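Local coordinates for SA0254 protein (PDB 2OOI) that is of unknown function but carries a UTRA domain, which in GntR/HutC-type transcriptional regulators binds small effector molecules, so it probably senses a ligand, at residues F134-M137 against T138-F142. Residues are numbered along the deposited sequence; the frame is centred on the assembly and turned at random.
Sequences FYTM and TGKPF
Phe134 and Phe142 pair through their backbones in an antiparallel hairpin whose chain reverses in a type I beta turn from Thr136 to Gly139, with Tyr135 and Pro141 as a non-hydrogen-bonded pair. Phe142 N donates to Phe134 O at 2.8 Å, and Thr136 N donates to Lys140 O, so a backbone bond lies to either side of that pair. The turn itself is closed by Gly139 N, which reaches Thr136 O at 2.9 Å. Together with the bond from Thr136 N to Lys140 O, this makes a type I turn with a G1 beta bulge, in which Gly139 takes the positive phi, 77°, that carries the chain into the returning strand.

Thr136 OG1 makes two hydrogen bonds to the turn. With chi1 at 69°, OG1 sits between its own backbone N and carbonyl carbon and faces the returning chain, where it accepts from Lys140 N at 3.0 Å and shares a hydrogen bond with Thr138 OG1, 3.1 Å away. The hydroxyl thereby ties two positions of the loop back to the end of the strand. Its methyl, CG2, turns instead to the Phe142 ring and meets CD2 at 3.7 Å. A chi1 of 67° sets that ring back alongside the backbone of residues 134-136: CZ rests 3.5 Å from Phe134 CB, while the Tyr135 carbonyl carbon lies at the ring edge. On the sheet face that Tyr135 and Pro141 share, the tyrosine ring lies obliquely against the proline, CE1 3.6 Å from Pro141 CB, with Gly139 O at its edge.

The hairpin links strands 126-136 and 141-150, neighbours within the antiparallel sheet. Tyr135 stacks on Phe101 of the adjoining strand 99-110, Phe134 meets the ring of Phe88 from helix 87-94, and helix 72-75 packs through Ile74 against Thr136, Lys140 and Phe142.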
loop_
_atom_site.group_PDB
_atom_site.type_symbol
_atom_site.label_atom_id
_atom_site.label_comp_id
_atom_site.label_asym_id
_atom_site.label_seq_id
_atom_site.Cartn_x
_atom_site.Cartn_y
_atom_site.Cartn_z
ATOM N N PHE B 134 -6.731 -3.361 -14.571
ATOM C CA PHE B 134 -6.440 -4.746 -14.900
ATOM C C PHE B 134 -6.310 -4.927 -16.414
ATOM O O PHE B 134 -7.094 -4.371 -17.195
ATOM C CB PHE B 134 -7.564 -5.664 -14.407
ATOM C CG PHE B 134 -7.710 -5.736 -12.902
ATOM C CD1 PHE B 134 -7.158 -6.798 -12.185
ATOM C CD2 PHE B 134 -8.450 -4.761 -12.204
ATOM C CE1 PHE B 134 -7.317 -6.883 -10.776
ATOM C CE2 PHE B 134 -8.617 -4.834 -10.806
ATOM C CZ PHE B 134 -8.050 -5.898 -10.091
ATOM N N TYR B 135 -5.345 -5.733 -16.827
ATOM C CA TYR B 135 -5.160 -6.024 -18.225
ATOM C C TYR B 135 -5.279 -7.507 -18.446
ATOM O O TYR B 135 -4.907 -8.309 -17.591
ATOM C CB TYR B 135 -3.788 -5.578 -18.709
ATOM C CG TYR B 135 -3.483 -4.122 -18.487
ATOM C CD1 TYR B 135 -3.387 -3.231 -19.557
ATOM C CD2 TYR B 135 -3.274 -3.633 -17.212
ATOM C CE1 TYR B 135 -3.098 -1.897 -19.345
ATOM C CE2 TYR B 135 -2.987 -2.312 -16.998
ATOM C CZ TYR B 135 -2.899 -1.455 -18.065
ATOM O OH TYR B 135 -2.614 -0.146 -17.808
ATOM N N THR B 136 -5.774 -7.864 -19.619
ATOM C CA THR B 136 -5.771 -9.244 -20.043
ATOM C C THR B 136 -4.342 -9.669 -20.316
ATOM O O THR B 136 -3.427 -8.841 -20.373
ATOM C CB THR B 136 -6.525 -9.431 -21.344
ATOM O OG1 THR B 136 -5.785 -8.799 -22.395
ATOM C CG2 THR B 136 -7.926 -8.856 -21.238
ATOM N N MET B 137 -4.159 -10.965 -20.531
ATOM C CA MET B 137 -2.832 -11.520 -20.773
ATOM C C MET B 137 -2.252 -11.064 -22.116
ATOM O O MET B 137 -1.086 -11.298 -22.374
ATOM C CB MET B 137 -2.868 -13.046 -20.704
ATOM C CG MET B 137 -1.659 -13.667 -19.984
ATOM S SD MET B 137 -2.023 -15.379 -19.503
ATOM C CE MET B 137 -3.236 -15.099 -18.180
ATOM N N THR B 138 -3.053 -10.423 -22.967
ATOM C CA THR B 138 -2.519 -9.812 -24.187
ATOM C C THR B 138 -2.333 -8.291 -24.045
ATOM O O THR B 138 -2.211 -7.581 -25.040
ATOM C CB THR B 138 -3.413 -10.140 -25.424
ATOM O OG1 THR B 138 -4.792 -9.982 -25.079
ATOM C CG2 THR B 138 -3.181 -11.568 -25.890
ATOM N N GLY B 139 -2.315 -7.790 -22.813
ATOM C CA GLY B 139 -2.152 -6.354 -22.570
ATOM C C GLY B 139 -3.368 -5.461 -22.808
ATOM O O GLY B 139 -3.228 -4.243 -22.921
ATOM N N LYS B 140 -4.564 -6.045 -22.869
ATOM C CA LYS B 140 -5.784 -5.264 -23.089
ATOM C C LYS B 140 -6.318 -4.844 -21.722
ATOM O O LYS B 140 -6.563 -5.682 -20.865
ATOM C CB LYS B 140 -6.823 -6.061 -23.910
ATOM C CG LYS B 140 -6.329 -6.422 -25.342
ATOM C CD LYS B 140 -7.278 -7.397 -26.135
ATOM C CE LYS B 140 -6.605 -7.979 -27.426
ATOM N NZ LYS B 140 -7.217 -9.270 -27.978
ATOM N N PRO B 141 -6.459 -3.543 -21.491
ATOM C CA PRO B 141 -6.959 -3.096 -20.194
ATOM C C PRO B 141 -8.453 -3.251 -20.157
ATOM O O PRO B 141 -9.091 -2.780 -21.062
ATOM C CB PRO B 141 -6.593 -1.613 -20.169
ATOM C CG PRO B 141 -6.549 -1.190 -21.606
ATOM C CD PRO B 141 -6.183 -2.424 -22.407
ATOM N N PHE B 142 -9.030 -3.907 -19.153
ATOM C CA PHE B 142 -10.473 -4.151 -19.201
ATOM C C PHE B 142 -11.282 -3.657 -17.999
ATOM O O PHE B 142 -12.512 -3.614 -18.074
ATOM C CB PHE B 142 -10.734 -5.635 -19.425
ATOM C CG PHE B 142 -10.324 -6.493 -18.285
ATOM C CD1 PHE B 142 -11.166 -6.690 -17.222
ATOM C CD2 PHE B 142 -9.077 -7.083 -18.261
ATOM C CE1 PHE B 142 -10.784 -7.467 -16.150
ATOM C CE2 PHE B 142 -8.674 -7.871 -17.170
ATOM C CZ PHE B 142 -9.535 -8.056 -16.120
#